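Local coordinates for protein RE55538p (PDB 4IX7) that represses transcription of neural-development genes, preferentially binding the palindrome 5'-CCAATTGG-3' through its BEN domain, the part present here, and inhibits Notch signalling as a corepressor, at residues 24-27 with 28-31; 71-74 with 75-79; 84-88 with 89-93. All blocks are in the same frame, centred on the assembly; numbering follows the deposited sequence.

Contact 1: residues 24-27 with 28-31. With nucleotides of chain B.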
loop_
_atom_site.group_PDB
_atom_site.type_symbol
_atom_site.label_atom_id
_atom_site.label_comp_id
_atom_site.label_asym_id
_atom_site.label_seq_id
_atom_site.Cartn_x
_atom_site.Cartn_y
_atom_site.Cartn_z
ATOM N N TRP C 24 19.176 -5.882 5.005
ATOM C CA TRP C 24 18.610 -4.545 4.963
ATOM C C TRP C 24 18.324 -4.073 3.532
ATOM O O TRP C 24 17.946 -2.927 3.321
ATOM C CB TRP C 24 19.519 -3.560 5.703
ATOM C CG TRP C 24 19.776 -3.949 7.142
ATOM C CD1 TRP C 24 20.888 -4.568 7.644
ATOM C CD2 TRP C 24 18.894 -3.750 8.257
ATOM N NE1 TRP C 24 20.755 -4.761 8.998
ATOM C CE2 TRP C 24 19.540 -4.269 9.399
ATOM C CE3 TRP C 24 17.623 -3.182 8.399
ATOM C CZ2 TRP C 24 18.959 -4.234 10.664
ATOM C CZ3 TRP C 24 17.047 -3.153 9.651
ATOM C CH2 TRP C 24 17.715 -3.669 10.771
ATOM N N SER C 25 18.502 -4.949 2.548
ATOM C CA SER C 25 18.209 -4.588 1.163
ATOM C C SER C 25 16.751 -4.858 0.802
ATOM O O SER C 25 16.257 -4.368 -0.212
ATOM C CB SER C 25 19.132 -5.330 0.190
ATOM O OG SER C 25 18.799 -6.705 0.112
ATOM N N VAL C 26 16.068 -5.647 1.634
ATOM C CA VAL C 26 14.648 -5.947 1.425
ATOM C C VAL C 26 13.832 -5.474 2.625
ATOM O O VAL C 26 13.765 -6.162 3.649
ATOM C CB VAL C 26 14.389 -7.444 1.180
ATOM C CG1 VAL C 26 12.901 -7.682 0.868
ATOM C CG2 VAL C 26 15.269 -7.962 0.043
ATOM N N CYS C 27 13.227 -4.298 2.472
ATOM C CA CYS C 27 12.542 -3.589 3.559
ATOM C C CYS C 27 11.564 -4.467 4.308
ATOM O O CYS C 27 11.583 -4.530 5.539
ATOM C CB CYS C 27 11.814 -2.356 3.004
ATOM S SG CYS C 27 10.707 -1.501 4.181
ATOM N N SER C 28 10.711 -5.156 3.559
ATOM C CA SER C 28 9.649 -5.930 4.172
ATOM C C SER C 28 10.173 -7.084 5.021
ATOM O O SER C 28 9.665 -7.343 6.113
ATOM C CB SER C 28 8.677 -6.432 3.111
ATOM O OG SER C 28 7.538 -6.983 3.738
ATOM N N LEU C 29 11.197 -7.766 4.529
ATOM C CA LEU C 29 11.738 -8.898 5.262
ATOM C C LEU C 29 12.468 -8.415 6.516
ATOM O O LEU C 29 12.395 -9.058 7.557
ATOM C CB LEU C 29 12.659 -9.721 4.370
ATOM C CG LEU C 29 11.966 -10.411 3.194
ATOM C CD1 LEU C 29 13.005 -11.162 2.365
ATOM C CD2 LEU C 29 10.886 -11.356 3.690
ATOM N N ALA C 30 13.155 -7.283 6.414
ATOM C CA ALA C 30 13.844 -6.722 7.576
ATOM C C ALA C 30 12.831 -6.382 8.670
ATOM O O ALA C 30 13.037 -6.684 9.851
ATOM C CB ALA C 30 14.642 -5.487 7.178
ATOM N N THR C 31 11.726 -5.776 8.249
ATOM C CA THR C 31 10.655 -5.381 9.155
ATOM C C THR C 31 10.044 -6.610 9.829
ATOM O O THR C 31 9.856 -6.639 11.047
ATOM C CB THR C 31 9.592 -4.581 8.392
ATOM O OG1 THR C 31 10.218 -3.427 7.827
ATOM C CG2 THR C 31 8.479 -4.113 9.322
ATOM P P DC B 4 7.872 -10.061 1.547
ATOM O OP1 DC B 4 9.101 -9.580 0.871
ATOM O OP2 DC B 4 7.461 -9.497 2.853
ATOM O "O5'" DC B 4 6.624 -9.867 0.586
ATOM C "C5'" DC B 4 6.701 -10.411 -0.724
ATOM C "C4'" DC B 4 5.340 -10.298 -1.371
ATOM O "O4'" DC B 4 4.389 -11.086 -0.627
ATOM C "C3'" DC B 4 4.749 -8.891 -1.351
ATOM O "O3'" DC B 4 4.911 -8.401 -2.671
ATOM C "C2'" DC B 4 3.279 -9.076 -0.964
ATOM C "C1'" DC B 4 3.109 -10.584 -0.953
ATOM N N1 DC B 4 2.193 -11.098 0.098
ATOM C C2 DC B 4 1.008 -11.738 -0.276
ATOM O O2 DC B 4 0.758 -11.854 -1.479
ATOM N N3 DC B 4 0.177 -12.202 0.684
ATOM C C4 DC B 4 0.490 -12.047 1.979
ATOM N N4 DC B 4 -0.362 -12.524 2.903
ATOM C C5 DC B 4 1.689 -11.377 2.380
ATOM C C6 DC B 4 2.503 -10.924 1.418
#
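Cys27 and Thr31 meet one turn apart where helix 27-38 begins, and the carbonyl oxygen of Cys27 is gripped twice by the same residue. Thr31 N reaches Cys27 O at 3.0 Å in the ordinary helical way, while Thr31 OG1 donates to Cys27 O at 2.9 Å from above the carbonyl plane, 39° out of it. The threonine hydroxyl can fold back like this because OG1 lies beside its own backbone N (chi1 -59°), with CG2 opposite that N. Val26, at the N-cap position, supplies the preceding acceptor: Ala30 N points almost straight at Val26 O across 3.0 Å. This is the tight part, with Cys27, Ala30 and Thr31 buried. Two flanking contacts are looser. Ala30 CB approaches the indole of Trp24 obliquely, 4.0 Å from CE3, and Trp24 also makes a cation-pi contact with Lys83. Val26 and Leu29 run side by side, CG1 of Val26 resting 3.7 Å from CG of Leu29, both partly open to solvent. Firm by contrast, Ser28 turns OG to a phosphate of the bound DNA and donates to OP2 of DC4 of chain B at 2.7 Å; Leu29 CD2 packs beside OP1 of that nucleotide. The first turn thus presents a hydroxyl and an aliphatic group to one phosphate, part of the backbone grip of this DNA-binding BEN domain. On its inner side the turn is covered by two helices: Cys27 and Thr31 pack on Val80 of helix 70-84, while Ser28 and Thr31 meet Ala94 of helix 88-112.

Contact 2: residues 71-74 with 75-79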
loop_
_atom_site.group_PDB
_atom_site.type_symbol
_atom_site.label_atom_id
_atom_site.label_comp_id
_atom_site.label_asym_id
_atom_site.label_seq_id
_atom_site.Cartn_x
_atom_site.Cartn_y
_atom_site.Cartn_z
ATOM N N GLY C 71 6.158 2.986 21.019
ATOM C CA GLY C 71 7.575 3.271 21.146
ATOM C C GLY C 71 8.411 2.227 20.428
ATOM O O GLY C 71 9.417 2.548 19.781
ATOM N N LYS C 72 7.980 0.975 20.520
ATOM C CA LYS C 72 8.660 -0.117 19.831
ATOM C C LYS C 72 8.495 0.001 18.310
ATOM O O LYS C 72 9.447 -0.204 17.543
ATOM C CB LYS C 72 8.174 -1.477 20.363
ATOM C CG LYS C 72 8.594 -1.723 21.821
ATOM C CD LYS C 72 8.088 -3.062 22.343
ATOM C CE LYS C 72 8.590 -3.273 23.766
ATOM N NZ LYS C 72 7.985 -4.462 24.425
ATOM N N ILE C 73 7.294 0.355 17.871
ATOM C CA ILE C 73 7.039 0.543 16.450
ATOM C C ILE C 73 7.872 1.705 15.912
ATOM O O ILE C 73 8.464 1.602 14.841
ATOM C CB ILE C 73 5.537 0.740 16.172
ATOM C CG1 ILE C 73 4.795 -0.577 16.417
ATOM C CG2 ILE C 73 5.298 1.205 14.734
ATOM C CD1 ILE C 73 5.374 -1.755 15.680
ATOM N N GLN C 74 7.937 2.796 16.674
ATOM C CA GLN C 74 8.744 3.948 16.282
ATOM C C GLN C 74 10.202 3.535 16.086
ATOM O O GLN C 74 10.854 3.977 15.141
ATOM C CB GLN C 74 8.653 5.052 17.334
ATOM C CG GLN C 74 9.241 6.372 16.877
ATOM C CD GLN C 74 9.271 7.412 17.988
ATOM O OE1 GLN C 74 8.892 7.133 19.129
ATOM N NE2 GLN C 74 9.726 8.616 17.658
ATOM N N ASP C 75 10.701 2.666 16.961
ATOM C CA ASP C 75 12.078 2.198 16.848
ATOM C C ASP C 75 12.290 1.317 15.623
ATOM O O ASP C 75 13.324 1.417 14.957
ATOM C CB ASP C 75 12.514 1.458 18.112
ATOM C CG ASP C 75 12.927 2.406 19.226
ATOM O OD1 ASP C 75 13.049 3.626 18.970
ATOM O OD2 ASP C 75 13.139 1.915 20.352
ATOM N N ILE C 76 11.319 0.456 15.326
ATOM C CA ILE C 76 11.421 -0.391 14.145
ATOM C C ILE C 76 11.459 0.472 12.896
ATOM O O ILE C 76 12.275 0.245 12.003
ATOM C CB ILE C 76 10.260 -1.402 14.070
ATOM C CG1 ILE C 76 10.416 -2.434 15.194
ATOM C CG2 ILE C 76 10.211 -2.086 12.693
ATOM C CD1 ILE C 76 9.209 -3.325 15.360
ATOM N N ILE C 77 10.597 1.481 12.843
ATOM C CA ILE C 77 10.575 2.397 11.702
ATOM C C ILE C 77 11.903 3.142 11.605
ATOM O O ILE C 77 12.469 3.268 10.523
ATOM C CB ILE C 77 9.400 3.382 11.797
ATOM C CG1 ILE C 77 8.075 2.631 11.659
ATOM C CG2 ILE C 77 9.515 4.452 10.732
ATOM C CD1 ILE C 77 6.846 3.488 12.012
ATOM N N PHE C 78 12.413 3.607 12.741
ATOM C CA PHE C 78 13.710 4.275 12.760
ATOM C C PHE C 78 14.799 3.393 12.156
ATOM O O PHE C 78 15.542 3.826 11.269
ATOM C CB PHE C 78 14.094 4.682 14.186
ATOM C CG PHE C 78 15.413 5.394 14.276
ATOM C CD1 PHE C 78 15.471 6.777 14.219
ATOM C CD2 PHE C 78 16.595 4.681 14.429
ATOM C CE1 PHE C 78 16.685 7.439 14.304
ATOM C CE2 PHE C 78 17.814 5.337 14.511
ATOM C CZ PHE C 78 17.857 6.718 14.452
ATOM N N ALA C 79 14.891 2.155 12.631
ATOM C CA ALA C 79 15.955 1.265 12.189
ATOM C C ALA C 79 15.848 0.937 10.698
ATOM O O ALA C 79 16.840 0.999 9.965
ATOM C CB ALA C 79 15.946 -0.006 13.003
#
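Ile73 touches both Ile76 and Ile77, three and four residues on, along the buried side of helix 70-84. The apolar contacts use separate branches of Ile73: CD1 lies 4.2 Å from CD1 of Ile76, and CG2 lies 3.9 Å from CD1 of Ile77, each pair crossing at a slant. With CG2 opposite its backbone N and CG1 beside it (chi1 -70°), Ile73 spreads over both neighbours. Ile76 packs on Leu34, Leu35 and Ile38, and Ile77 on Val91.

Second come backbone bonds. Ile77 N to Ile73 O, at 2.9 Å, is nearly straight, whereas Asp75 N meets Gly71 O at 3.1 Å, tilted from the carbonyl plane; Gly71 O also accepts from Asn10 ND2.

The polar side chains turn to the loop between strands 4-6 and 13-15. Gln74 OE1 accepts from that same Asn10 amide, and the buried carboxylate of Asp75 bonds Asn10 N through OD1 and Thr12 OG1 through OD2. A leucine in place of Asp75 would probably leave Asn10 N and Thr12 OG1 without this acceptor and weaken the hold on their loop. The helix is therefore two-sided in its chemistry: isoleucines join it to other helices, while carboxylate, amide and carbonyl oxygens hold that loop.

Contact 3: residues 84-88 with 89-93. With nucleotides of chain A.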
loop_
_atom_site.group_PDB
_atom_site.type_symbol
_atom_site.label_atom_id
_atom_site.label_comp_id
_atom_site.label_asym_id
_atom_site.label_seq_id
_atom_site.Cartn_x
_atom_site.Cartn_y
_atom_site.Cartn_z
ATOM N N CYS C 84 17.600 0.635 5.354
ATOM C CA CYS C 84 17.086 0.151 4.081
ATOM C C CYS C 84 16.817 1.306 3.128
ATOM O O CYS C 84 16.656 1.097 1.925
ATOM C CB CYS C 84 15.798 -0.650 4.296
ATOM S SG CYS C 84 15.277 -1.619 2.869
ATOM N N ASN C 85 16.768 2.518 3.677
ATOM C CA ASN C 85 16.426 3.714 2.915
ATOM C C ASN C 85 15.029 3.607 2.297
ATOM O O ASN C 85 14.805 3.971 1.144
ATOM C CB ASN C 85 17.495 4.030 1.867
ATOM C CG ASN C 85 18.859 4.284 2.489
ATOM O OD1 ASN C 85 18.958 4.707 3.644
ATOM N ND2 ASN C 85 19.917 4.023 1.728
ATOM N N ALA C 86 14.101 3.084 3.092
ATOM C CA ALA C 86 12.699 2.970 2.718
ATOM C C ALA C 86 11.962 4.126 3.362
ATOM O O ALA C 86 12.476 4.745 4.290
ATOM C CB ALA C 86 12.136 1.653 3.219
ATOM N N SER C 87 10.761 4.431 2.883
ATOM C CA SER C 87 9.972 5.479 3.520
ATOM C C SER C 87 9.303 4.918 4.765
ATOM O O SER C 87 9.156 3.699 4.912
ATOM C CB SER C 87 8.910 6.027 2.571
ATOM O OG SER C 87 7.884 5.071 2.360
ATOM N N GLU C 88 8.903 5.807 5.664
ATOM C CA GLU C 88 8.165 5.373 6.841
ATOM C C GLU C 88 6.882 4.643 6.426
ATOM O O GLU C 88 6.515 3.625 7.018
ATOM C CB GLU C 88 7.839 6.544 7.762
ATOM C CG GLU C 88 6.828 6.165 8.826
ATOM C CD GLU C 88 6.834 7.083 10.031
ATOM O OE1 GLU C 88 7.743 7.943 10.138
ATOM O OE2 GLU C 88 5.922 6.931 10.881
ATOM N N LYS C 89 6.205 5.147 5.397
ATOM C CA LYS C 89 4.977 4.500 4.935
ATOM C C LYS C 89 5.223 3.046 4.488
ATOM O O LYS C 89 4.423 2.150 4.776
ATOM C CB LYS C 89 4.336 5.304 3.803
ATOM C CG LYS C 89 3.044 4.694 3.303
ATOM C CD LYS C 89 2.440 5.492 2.156
ATOM C CE LYS C 89 1.202 4.782 1.614
ATOM N NZ LYS C 89 0.468 5.600 0.605
ATOM N N GLU C 90 6.332 2.822 3.793
ATOM C CA GLU C 90 6.709 1.497 3.318
ATOM C C GLU C 90 6.922 0.544 4.495
ATOM O O GLU C 90 6.503 -0.610 4.450
ATOM C CB GLU C 90 7.992 1.601 2.490
ATOM C CG GLU C 90 8.333 0.385 1.669
ATOM C CD GLU C 90 9.507 0.655 0.747
ATOM O OE1 GLU C 90 9.738 1.846 0.431
ATOM O OE2 GLU C 90 10.200 -0.310 0.354
ATOM N N VAL C 91 7.556 1.037 5.554
ATOM C CA VAL C 91 7.768 0.212 6.735
ATOM C C VAL C 91 6.438 -0.090 7.409
ATOM O O VAL C 91 6.176 -1.226 7.786
ATOM C CB VAL C 91 8.728 0.874 7.732
ATOM C CG1 VAL C 91 8.964 -0.046 8.910
ATOM C CG2 VAL C 91 10.051 1.188 7.040
ATOM N N ARG C 92 5.595 0.925 7.566
ATOM C CA ARG C 92 4.304 0.725 8.210
ATOM C C ARG C 92 3.456 -0.289 7.446
ATOM O O ARG C 92 2.769 -1.118 8.049
ATOM C CB ARG C 92 3.570 2.063 8.375
ATOM C CG ARG C 92 4.163 2.921 9.477
ATOM C CD ARG C 92 3.522 4.299 9.556
ATOM N NE ARG C 92 3.877 4.950 10.812
ATOM C CZ ARG C 92 3.088 4.979 11.880
ATOM N NH1 ARG C 92 1.886 4.417 11.833
ATOM N NH2 ARG C 92 3.496 5.580 12.989
ATOM N N ASN C 93 3.513 -0.233 6.113
ATOM C CA ASN C 93 2.762 -1.192 5.312
ATOM C C ASN C 93 3.238 -2.615 5.557
ATOM O O ASN C 93 2.432 -3.547 5.633
ATOM C CB ASN C 93 2.815 -0.871 3.822
ATOM C CG ASN C 93 2.044 -1.872 3.002
ATOM O OD1 ASN C 93 2.625 -2.643 2.235
ATOM N ND2 ASN C 93 0.723 -1.898 3.188
ATOM P P DC A 5 -0.129 8.712 1.898
ATOM O OP1 DC A 5 1.093 9.147 2.614
ATOM O OP2 DC A 5 -0.031 7.877 0.694
ATOM O "O5'" DC A 5 -1.083 7.923 2.915
ATOM C "C5'" DC A 5 -1.475 8.554 4.104
ATOM C "C4'" DC A 5 -2.519 7.690 4.778
ATOM O "O4'" DC A 5 -3.731 7.696 3.991
ATOM C "C3'" DC A 5 -2.147 6.221 4.871
ATOM O "O3'" DC A 5 -1.625 6.058 6.161
ATOM C "C2'" DC A 5 -3.474 5.480 4.709
ATOM C "C1'" DC A 5 -4.480 6.589 4.460
ATOM N N1 DC A 5 -5.472 6.290 3.427
ATOM C C2 DC A 5 -6.788 6.006 3.792
ATOM O O2 DC A 5 -7.073 5.969 5.001
ATOM N N3 DC A 5 -7.695 5.764 2.817
ATOM C C4 DC A 5 -7.330 5.795 1.532
ATOM N N4 DC A 5 -8.270 5.547 0.614
ATOM C C5 DC A 5 -5.986 6.086 1.146
ATOM C C6 DC A 5 -5.101 6.331 2.114
#
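Arg92 NE donates to Glu88 OE2 at 2.8 Å, a salt bridge across one turn at the start of helix 88-112. OE2 offers its anti lone pair, the one facing away from the other carboxylate oxygen, and sits at the edge of the guanidinium, 18° out of its plane. The two side chains run alongside each other in the same direction, and their flat ends are nearly coplanar. This holds for one of two conformers of Arg92, so the bridge may not be permanent. In the backbone of the same turn, Arg92 N bonds Glu88 O at 2.9 Å, consistent with the one-turn spacing of the pair.

The helix is started by Ser87. Its OG occupies the crowded position between backbone N and carbonyl carbon (chi1 71°), from where it accepts from Glu90 N at 3.1 Å: an N-cap bond that satisfies an amide of the first turn. Ser87 O takes the next amide, Val91 N, at 3.2 Å. The extended Glu90 side chain lays its carboxylate beside Ala86, Glu90 OE1 3.7 Å from Ala86 CB.

The Lys89 chain is fully extended, and its NZ reaches OP2 of DC5 of chain A; the modelled separation is too short to be trusted in detail, but the lysine plainly meets this phosphate. Arg92 packs on another DNA phosphate. Capped by Ser87, the helix start brings two cationic side chains to the DNA backbone, and Glu88 is likely to offset part of Arg92's charge while steadying its guanidinium.

In the fold
From the N terminus, contact 1 turns the loop after helix 16-19 into helix 27-38, contact 2 lies wholly within helix 70-84 and closes no loop, and contact 3 turns the short connection after that helix into helix 88-112. They come strictly in series: each closes before the next opens, so none nests in or crosses another. In space they adjoin. Thr31 of contact 1 packs on Ile76 of contact 2, Cys27 meets Ala86 and Glu90 of contact 3, and Ile77 of contact 2 lies against Glu88 and Arg92 of contact 3. Together they join three helices of the BEN domain, with contacts 1 and 3 placing two helix starts at phosphates of DNA chains B and A.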